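Local coordinates for putative type VI secretion protein (Escherichia coli, PDB 4HH5) that probably acts as the ATP-hydrolysing Clp-family chaperone of a type VI secretion system, represented here by its amino-terminal domain alone, at residues L23-L29 against H42-K46; R61-D65 against P136-L140; Q100-A105 against H117-A121. One frame throughout, in Å; residues are numbered along the deposited sequence.

How the interactions relate
The three contacts illustrate how a small, mainly helical domain is held together by close crossings and loop contacts. Interactions 1 and 3 are steep helix crossings, at 118° and 108°, and in both an alanine methyl rests on a histidine backbone. Their centres lie about 18 Å apart on opposite sides of the chain's centre, yet they touch where Trp43 CH2 meets Leu118 CD2 at 3.6 Å. Interaction 2 joins two loops, and interaction 3 is nested in the long excursion that it closes. Leu137 ties interaction 2 to both others, with its CD2 3.9 Å from Leu44 CD2 and its backbone against Leu119. The AAA modules that would bind nucleotide lie outside this fragment.

Interaction 1 of 3, residues L23-L29 against H42-K46; sequences LEGAASL and HWLLK
Leu23 and Trp43 make the aromatic end of this helix crossing. The CD1 methyl of Leu23 sits over one face of the indole, 4.0 Å from the centroid of the five-membered ring and 10° off its normal, which is a well-centred CH-pi contact. Leu23 turns its CG anti to the backbone N (chi1 -173°), bringing CD1 above the ring while CB stays near the pyrrole nitrogen, 3.6 Å from Trp43 NE1. That nitrogen also lies close to Leu23 N, but both are donors and do not bond each other; NE1 instead gives its hydrogen to Cys19 O, a bond that helps fix the rotation of the indole.

Leu29 serves the other end, nearly two helical turns away. Its CD2 methyl meets the edge of the His42 imidazole in the ring plane, 3.9 Å from His42 CD2, and also touches Leu45 CD2 at 4.0 Å, the two leucine side chains crossing at about a right angle. Between these ends Gly25 and Ala26 are the small residues that let the axes approach to 8.0 Å at 118°. Ala26 CB lies 3.6 Å from His42 O. Gly25 has no side chain, and Lys46, bent at chi2, lays its chain across the backbone there, with CG 3.6 Å from Gly25 C, before its amino group reaches a salt bridge with Glu49.

The pair is wedged between two further helices: Leu94, Leu97 and Leu98 of helix 92-107 pack against Trp43, whereas Leu77 and Trp70 of helix 66-78 close over Leu29, His42 and Leu45.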
loop_
_atom_site.group_PDB
_atom_site.type_symbol
_atom_site.label_atom_id
_atom_site.label_comp_id
_atom_site.label_asym_id
_atom_site.label_seq_id
_atom_site.Cartn_x
_atom_site.Cartn_y
_atom_site.Cartn_z
ATOM N N LEU A 23 0.501 -3.975 -6.719
ATOM C CA LEU A 23 -0.227 -2.941 -7.470
ATOM C C LEU A 23 -0.761 -3.514 -8.792
ATOM O O LEU A 23 -1.888 -3.211 -9.173
ATOM C CB LEU A 23 0.612 -1.660 -7.683
ATOM C CG LEU A 23 -0.103 -0.445 -8.312
ATOM C CD1 LEU A 23 -1.349 -0.025 -7.511
ATOM C CD2 LEU A 23 0.834 0.730 -8.409
ATOM N N GLU A 24 0.023 -4.396 -9.438
ATOM C CA GLU A 24 -0.385 -5.104 -10.661
ATOM C C GLU A 24 -1.556 -6.038 -10.332
ATOM O O GLU A 24 -2.512 -6.093 -11.096
ATOM C CB GLU A 24 0.779 -5.913 -11.255
ATOM C CG GLU A 24 1.920 -5.053 -11.748
ATOM N N GLY A 25 -1.473 -6.731 -9.190
ATOM C CA GLY A 25 -2.538 -7.606 -8.695
ATOM C C GLY A 25 -3.834 -6.844 -8.447
ATOM O O GLY A 25 -4.916 -7.320 -8.808
ATOM N N ALA A 26 -3.726 -5.625 -7.858
ATOM C CA ALA A 26 -4.866 -4.739 -7.595
ATOM C C ALA A 26 -5.518 -4.282 -8.919
ATOM O O ALA A 26 -6.752 -4.268 -9.014
ATOM C CB ALA A 26 -4.427 -3.534 -6.772
ATOM N N ALA A 27 -4.686 -3.939 -9.935
ATOM C CA ALA A 27 -5.137 -3.532 -11.274
ATOM C C ALA A 27 -5.848 -4.706 -11.960
ATOM O O ALA A 27 -6.890 -4.497 -12.582
ATOM C CB ALA A 27 -3.955 -3.068 -12.120
ATOM N N SER A 28 -5.305 -5.944 -11.818
ATOM C CA SER A 28 -5.912 -7.161 -12.381
ATOM C C SER A 28 -7.262 -7.450 -11.731
ATOM O O SER A 28 -8.220 -7.762 -12.441
ATOM C CB SER A 28 -4.986 -8.365 -12.223
ATOM O OG SER A 28 -3.837 -8.205 -13.036
ATOM N N LEU A 29 -7.350 -7.302 -10.391
ATOM C CA LEU A 29 -8.586 -7.515 -9.638
ATOM C C LEU A 29 -9.673 -6.516 -10.073
ATOM O O LEU A 29 -10.813 -6.922 -10.304
ATOM C CB LEU A 29 -8.306 -7.465 -8.125
ATOM C CG LEU A 29 -9.496 -7.349 -7.158
ATOM C CD1 LEU A 29 -10.288 -8.657 -7.072
ATOM C CD2 LEU A 29 -9.013 -6.945 -5.778
ATOM N N HIS A 42 -7.758 -1.690 -2.673
ATOM C CA HIS A 42 -7.436 -2.759 -3.638
ATOM C C HIS A 42 -5.967 -3.172 -3.462
ATOM O O HIS A 42 -5.653 -4.368 -3.462
ATOM C CB HIS A 42 -7.652 -2.305 -5.091
ATOM C CG HIS A 42 -9.089 -2.198 -5.513
ATOM N ND1 HIS A 42 -9.688 -0.968 -5.728
ATOM C CD2 HIS A 42 -9.979 -3.174 -5.803
ATOM C CE1 HIS A 42 -10.930 -1.233 -6.105
ATOM N NE2 HIS A 42 -11.152 -2.544 -6.175
ATOM N N TRP A 43 -5.081 -2.175 -3.304
ATOM C CA TRP A 43 -3.649 -2.371 -3.106
ATOM C C TRP A 43 -3.356 -3.083 -1.788
ATOM O O TRP A 43 -2.597 -4.047 -1.789
ATOM C CB TRP A 43 -2.919 -1.030 -3.167
ATOM C CG TRP A 43 -1.460 -1.114 -3.519
ATOM C CD1 TRP A 43 -0.743 -2.234 -3.842
ATOM C CD2 TRP A 43 -0.546 -0.014 -3.606
ATOM N NE1 TRP A 43 0.563 -1.896 -4.111
ATOM C CE2 TRP A 43 0.706 -0.536 -3.990
ATOM C CE3 TRP A 43 -0.674 1.372 -3.421
ATOM C CZ2 TRP A 43 1.819 0.279 -4.205
ATOM C CZ3 TRP A 43 0.429 2.180 -3.641
ATOM C CH2 TRP A 43 1.658 1.632 -4.029
ATOM N N LEU A 44 -3.956 -2.624 -0.668
ATOM C CA LEU A 44 -3.750 -3.236 0.660
ATOM C C LEU A 44 -4.193 -4.695 0.686
ATOM O O LEU A 44 -3.499 -5.528 1.266
ATOM C CB LEU A 44 -4.437 -2.434 1.788
ATOM C CG LEU A 44 -3.827 -1.059 2.113
ATOM C CD1 LEU A 44 -4.825 -0.183 2.843
ATOM C CD2 LEU A 44 -2.538 -1.178 2.923
ATOM N N LEU A 45 -5.317 -5.009 0.014
ATOM C CA LEU A 45 -5.833 -6.372 -0.087
ATOM C C LEU A 45 -4.754 -7.268 -0.713
ATOM O O LEU A 45 -4.438 -8.317 -0.162
ATOM C CB LEU A 45 -7.111 -6.373 -0.945
ATOM C CG LEU A 45 -7.876 -7.695 -1.084
ATOM C CD1 LEU A 45 -9.346 -7.452 -1.076
ATOM C CD2 LEU A 45 -7.532 -8.400 -2.392
ATOM N N LYS A 46 -4.184 -6.836 -1.852
ATOM C CA LYS A 46 -3.158 -7.585 -2.569
ATOM C C LYS A 46 -1.838 -7.637 -1.841
ATOM O O LYS A 46 -1.165 -8.666 -1.914
ATOM C CB LYS A 46 -3.008 -7.109 -4.013
ATOM C CG LYS A 46 -4.188 -7.530 -4.890
ATOM C CD LYS A 46 -4.100 -9.009 -5.274
ATOM C CE LYS A 46 -5.416 -9.549 -5.769
ATOM N NZ LYS A 46 -5.344 -11.011 -6.006
#

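Interaction 2 of 3, residues R61-D65 against P136-L140; sequences RYDWD and PLLTL
Pro136 O, which lies 3.3 Å from Trp64 CZ2 across the contact, is gripped twice by Thr139. The threonine hydroxyl OG1 donates to Pro136 O over 2.6 Å, in the carbonyl plane and on a lone pair, while the amide of the same residue supplies a second, longer bond. A chi1 of 64° places Thr139 OG1 between its own backbone N and carbonyl carbon, which turns the hydroxyl back to the proline carbonyl. OG1 also accepts a hydrogen from water 1, 2.7 Å away, and that water accepts from Trp64 NE1 at 2.9 Å, lying in the indole plane at its edge. A relay of three polar groups thus links the two loops along the rim of the tryptophan.

The rest of the meeting is apolar. Pro136 CB stands over one face of Trp64, 3.8 Å from the centroid of the five-membered ring and 12° off the normal. At the far end of the indole, Leu137 crosses at about a right angle and brings CD1 to 4.0 Å from Trp64 CZ3. Leu140 divides its branches between two aromatic residues: CD1 approaches Trp64 CZ2, and CD2 lies over the centre of the Tyr62 ring, 4.0 Å from its centroid. The opposite face of that ring carries Arg61 CG.

Ile69 of helix 66-78 backs Trp64, Pro136 and Leu137, and Asp65 is the N-cap of that helix, its OD1 accepting from Ala68 N. The arrangement is an example of a proline-tryptophan CH-pi contact, used here to join the loop between helices 54-61 and 66-78 to the 3-10 turn and loop before helix 142-147 in the mainly helical Clp amino-terminal domain.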
loop_
_atom_site.group_PDB
_atom_site.type_symbol
_atom_site.label_atom_id
_atom_site.label_comp_id
_atom_site.label_asym_id
_atom_site.label_seq_id
_atom_site.Cartn_x
_atom_site.Cartn_y
_atom_site.Cartn_z
ATOM N N ARG A 61 3.977 -8.808 14.932
ATOM C CA ARG A 61 4.627 -8.200 16.097
ATOM C C ARG A 61 3.632 -7.553 17.091
ATOM O O ARG A 61 3.799 -7.686 18.310
ATOM C CB ARG A 61 5.661 -7.158 15.650
ATOM C CG ARG A 61 6.473 -6.592 16.807
ATOM C CD ARG A 61 7.923 -6.972 16.670
ATOM N NE ARG A 61 8.639 -7.026 17.945
ATOM C CZ ARG A 61 9.067 -5.961 18.617
ATOM N NH1 ARG A 61 9.724 -6.110 19.757
ATOM N NH2 ARG A 61 8.822 -4.737 18.161
ATOM N N TYR A 62 2.646 -6.818 16.563
ATOM C CA TYR A 62 1.672 -6.078 17.370
ATOM C C TYR A 62 0.333 -6.773 17.566
ATOM O O TYR A 62 -0.612 -6.166 18.056
ATOM C CB TYR A 62 1.552 -4.630 16.882
ATOM C CG TYR A 62 2.860 -3.902 17.080
ATOM C CD1 TYR A 62 3.253 -3.467 18.343
ATOM C CD2 TYR A 62 3.763 -3.757 16.031
ATOM C CE1 TYR A 62 4.490 -2.864 18.548
ATOM C CE2 TYR A 62 5.005 -3.155 16.224
ATOM C CZ TYR A 62 5.369 -2.719 17.487
ATOM O OH TYR A 62 6.590 -2.124 17.681
ATOM N N ASP A 63 0.283 -8.065 17.224
ATOM C CA ASP A 63 -0.865 -8.948 17.386
ATOM C C ASP A 63 -2.179 -8.391 16.842
ATOM O O ASP A 63 -3.204 -8.398 17.525
ATOM C CB ASP A 63 -0.984 -9.436 18.843
ATOM C CG ASP A 63 -1.752 -10.735 18.969
ATOM O OD1 ASP A 63 -1.520 -11.647 18.136
ATOM O OD2 ASP A 63 -2.595 -10.837 19.884
ATOM N N TRP A 64 -2.137 -7.892 15.608
ATOM C CA TRP A 64 -3.332 -7.396 14.944
ATOM C C TRP A 64 -4.197 -8.590 14.585
ATOM O O TRP A 64 -3.671 -9.670 14.287
ATOM C CB TRP A 64 -2.972 -6.663 13.645
ATOM C CG TRP A 64 -2.163 -5.409 13.797
ATOM C CD1 TRP A 64 -1.806 -4.781 14.957
ATOM C CD2 TRP A 64 -1.635 -4.617 12.735
ATOM N NE1 TRP A 64 -1.074 -3.655 14.680
ATOM C CE2 TRP A 64 -0.942 -3.535 13.321
ATOM C CE3 TRP A 64 -1.634 -4.744 11.331
ATOM C CZ2 TRP A 64 -0.268 -2.577 12.556
ATOM C CZ3 TRP A 64 -0.946 -3.806 10.578
ATOM C CH2 TRP A 64 -0.301 -2.722 11.188
ATOM N N ASP A 65 -5.522 -8.408 14.625
ATOM C CA ASP A 65 -6.419 -9.467 14.187
ATOM C C ASP A 65 -6.442 -9.311 12.655
ATOM O O ASP A 65 -7.185 -8.489 12.125
ATOM C CB ASP A 65 -7.819 -9.310 14.819
ATOM C CG ASP A 65 -8.846 -10.344 14.367
ATOM O OD1 ASP A 65 -8.531 -11.152 13.462
ATOM O OD2 ASP A 65 -9.973 -10.307 14.869
ATOM N N PRO A 136 -6.218 -0.868 12.745
ATOM C CA PRO A 136 -4.898 -1.252 13.314
ATOM C C PRO A 136 -3.698 -0.627 12.603
ATOM O O PRO A 136 -2.676 -0.355 13.233
ATOM C CB PRO A 136 -4.876 -2.783 13.175
ATOM C CG PRO A 136 -6.339 -3.178 13.089
ATOM C CD PRO A 136 -6.944 -2.071 12.271
ATOM N N LEU A 137 -3.836 -0.382 11.292
ATOM C CA LEU A 137 -2.808 0.227 10.444
ATOM C C LEU A 137 -2.522 1.683 10.873
ATOM O O LEU A 137 -1.453 2.203 10.581
ATOM C CB LEU A 137 -3.271 0.170 8.970
ATOM C CG LEU A 137 -3.096 -1.179 8.227
ATOM C CD1 LEU A 137 -4.123 -2.218 8.661
ATOM C CD2 LEU A 137 -3.212 -0.992 6.733
ATOM N N LEU A 138 -3.465 2.322 11.583
ATOM C CA LEU A 138 -3.345 3.704 12.069
ATOM C C LEU A 138 -2.789 3.809 13.501
ATOM O O LEU A 138 -2.661 4.922 14.024
ATOM C CB LEU A 138 -4.710 4.425 11.963
ATOM C CG LEU A 138 -5.433 4.366 10.603
ATOM C CD1 LEU A 138 -6.780 5.067 10.675
ATOM C CD2 LEU A 138 -4.580 4.964 9.479
ATOM N N THR A 139 -2.458 2.665 14.133
ATOM C CA THR A 139 -1.980 2.622 15.524
ATOM C C THR A 139 -0.521 3.001 15.735
ATOM O O THR A 139 -0.185 3.496 16.808
ATOM C CB THR A 139 -2.364 1.316 16.249
ATOM O OG1 THR A 139 -1.719 0.213 15.617
ATOM C CG2 THR A 139 -3.875 1.102 16.335
ATOM N N LEU A 140 0.349 2.747 14.745
ATOM C CA LEU A 140 1.772 3.079 14.853
ATOM C C LEU A 140 2.027 4.436 14.216
ATOM O O LEU A 140 1.443 4.745 13.186
ATOM C CB LEU A 140 2.653 2.001 14.177
ATOM C CG LEU A 140 2.535 0.562 14.706
ATOM C CD1 LEU A 140 3.014 -0.437 13.673
ATOM C CD2 LEU A 140 3.288 0.383 16.023
HETATM O O HOH W 1 -0.013 -1.685 16.567
#

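Interaction 3 of 3, residues Q100-A105 against H117-A121; sequences QAWMVA and HLLGA
A steep helix-helix crossing within the Clp amino-terminal domain brings Ala101, on helix 92-107, against His117, on helix 115-124. The short axes pass 7.9 Å apart at 108°, a closeness that small residues make possible. Ala101 CB lies 3.6 Å from His117 O and equally near Leu118 CD2, so this one methyl fills the angle between a carbonyl and a leucine branch. From the other helix Ala121 returns the gesture, setting its CB 3.7 Å from Ala101 N. Gly120 offers only backbone at the crossing, and Val104 leans over it, with CG2 4.2 Å from Ala121 N.

The imidazole of His117 reaches one turn further along the partner helix. Its CG lies anti to its own carbonyl carbon (chi1 -58°), which carries the ring beneath Ala105, whose CB stands over one face, offset toward the rim, 3.6 Å from the ring centroid. Val104 CG1 approaches the same ring obliquely. At the opposite margin of the contact, water 2 donates to Ala121 O over 2.7 Å and makes a weak bond to Gln100 OE1, whose stronger partner is Asn125 ND2. Beyond Leu118 lie Trp43 and Leu47 of helix 40-50.

The chemistry has a consequence for the buried histidine. Since ND1 accepts from the backbone amide of Arg114, the ring hydrogen probably resides on NE2, consistent with its weak bond to Glu110 OE1; the bond at ND1, with the weak one at NE2 and the methyl over one face, would limit the rotation of the imidazole.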
loop_
_atom_site.group_PDB
_atom_site.type_symbol
_atom_site.label_atom_id
_atom_site.label_comp_id
_atom_site.label_asym_id
_atom_site.label_seq_id
_atom_site.Cartn_x
_atom_site.Cartn_y
_atom_site.Cartn_z
ATOM N N GLN A 100 2.957 10.598 -1.473
ATOM C CA GLN A 100 3.299 10.815 -0.066
ATOM C C GLN A 100 4.233 9.751 0.487
ATOM O O GLN A 100 5.126 10.078 1.273
ATOM C CB GLN A 100 2.048 10.990 0.785
ATOM C CG GLN A 100 1.443 12.387 0.551
ATOM C CD GLN A 100 0.215 12.678 1.358
ATOM O OE1 GLN A 100 -0.524 11.777 1.761
ATOM N NE2 GLN A 100 -0.033 13.959 1.607
ATOM N N ALA A 101 4.055 8.491 0.051
ATOM C CA ALA A 101 4.919 7.380 0.464
ATOM C C ALA A 101 6.331 7.602 -0.070
ATOM O O ALA A 101 7.296 7.328 0.641
ATOM C CB ALA A 101 4.372 6.056 -0.035
ATOM N N TRP A 102 6.452 8.133 -1.310
ATOM C CA TRP A 102 7.762 8.450 -1.887
ATOM C C TRP A 102 8.424 9.570 -1.086
ATOM O O TRP A 102 9.626 9.522 -0.822
ATOM C CB TRP A 102 7.656 8.846 -3.373
ATOM C CG TRP A 102 8.917 9.464 -3.923
ATOM C CD1 TRP A 102 9.033 10.681 -4.523
ATOM C CD2 TRP A 102 10.248 8.920 -3.856
ATOM N NE1 TRP A 102 10.344 10.920 -4.861
ATOM C CE2 TRP A 102 11.114 9.863 -4.451
ATOM C CE3 TRP A 102 10.799 7.735 -3.325
ATOM C CZ2 TRP A 102 12.497 9.655 -4.545
ATOM C CZ3 TRP A 102 12.168 7.532 -3.416
ATOM C CH2 TRP A 102 13.002 8.481 -4.025
ATOM N N MET A 103 7.634 10.573 -0.692
ATOM C CA MET A 103 8.145 11.687 0.091
ATOM C C MET A 103 8.625 11.226 1.462
ATOM O O MET A 103 9.707 11.647 1.883
ATOM C CB MET A 103 7.160 12.857 0.103
ATOM C CG MET A 103 7.031 13.476 -1.301
ATOM S SD MET A 103 5.986 14.927 -1.466
ATOM C CE MET A 103 4.425 14.227 -1.218
ATOM N N VAL A 104 7.903 10.259 2.083
ATOM C CA VAL A 104 8.288 9.624 3.361
ATOM C C VAL A 104 9.643 8.890 3.180
ATOM O O VAL A 104 10.574 9.107 3.965
ATOM C CB VAL A 104 7.170 8.681 3.910
ATOM C CG1 VAL A 104 7.691 7.761 5.015
ATOM C CG2 VAL A 104 5.968 9.478 4.414
ATOM N N ALA A 105 9.745 8.049 2.125
ATOM C CA ALA A 105 10.939 7.265 1.792
ATOM C C ALA A 105 12.132 8.157 1.468
ATOM O O ALA A 105 13.219 7.929 2.002
ATOM C CB ALA A 105 10.652 6.339 0.607
ATOM N N HIS A 117 6.441 2.426 3.968
ATOM C CA HIS A 117 6.346 3.835 3.545
ATOM C C HIS A 117 4.913 4.176 3.187
ATOM O O HIS A 117 4.469 5.287 3.463
ATOM C CB HIS A 117 7.299 4.157 2.378
ATOM C CG HIS A 117 8.736 3.870 2.691
ATOM N ND1 HIS A 117 9.553 3.225 1.784
ATOM C CD2 HIS A 117 9.454 4.155 3.804
ATOM C CE1 HIS A 117 10.739 3.138 2.367
ATOM N NE2 HIS A 117 10.720 3.669 3.592
ATOM N N LEU A 118 4.181 3.210 2.604
ATOM C CA LEU A 118 2.755 3.370 2.300
ATOM C C LEU A 118 2.017 3.459 3.637
ATOM O O LEU A 118 1.091 4.252 3.769
ATOM C CB LEU A 118 2.213 2.173 1.492
ATOM C CG LEU A 118 2.902 1.861 0.143
ATOM C CD1 LEU A 118 2.394 0.537 -0.436
ATOM C CD2 LEU A 118 2.664 2.965 -0.870
ATOM N N LEU A 119 2.470 2.678 4.647
ATOM C CA LEU A 119 1.866 2.701 5.975
ATOM C C LEU A 119 2.149 4.028 6.673
ATOM O O LEU A 119 1.240 4.610 7.265
ATOM C CB LEU A 119 2.315 1.504 6.828
ATOM C CG LEU A 119 1.579 1.332 8.145
ATOM C CD1 LEU A 119 0.095 1.048 7.920
ATOM C CD2 LEU A 119 2.199 0.236 8.955
ATOM N N GLY A 120 3.379 4.521 6.535
ATOM C CA GLY A 120 3.788 5.808 7.085
ATOM C C GLY A 120 2.978 6.950 6.511
ATOM O O GLY A 120 2.532 7.836 7.248
ATOM N N ALA A 121 2.738 6.901 5.189
ATOM C CA ALA A 121 1.929 7.888 4.483
ATOM C C ALA A 121 0.475 7.837 4.995
ATOM O O ALA A 121 -0.092 8.879 5.324
ATOM C CB ALA A 121 1.980 7.632 2.986
HETATM O O HOH W 2 0.588 11.204 4.167
#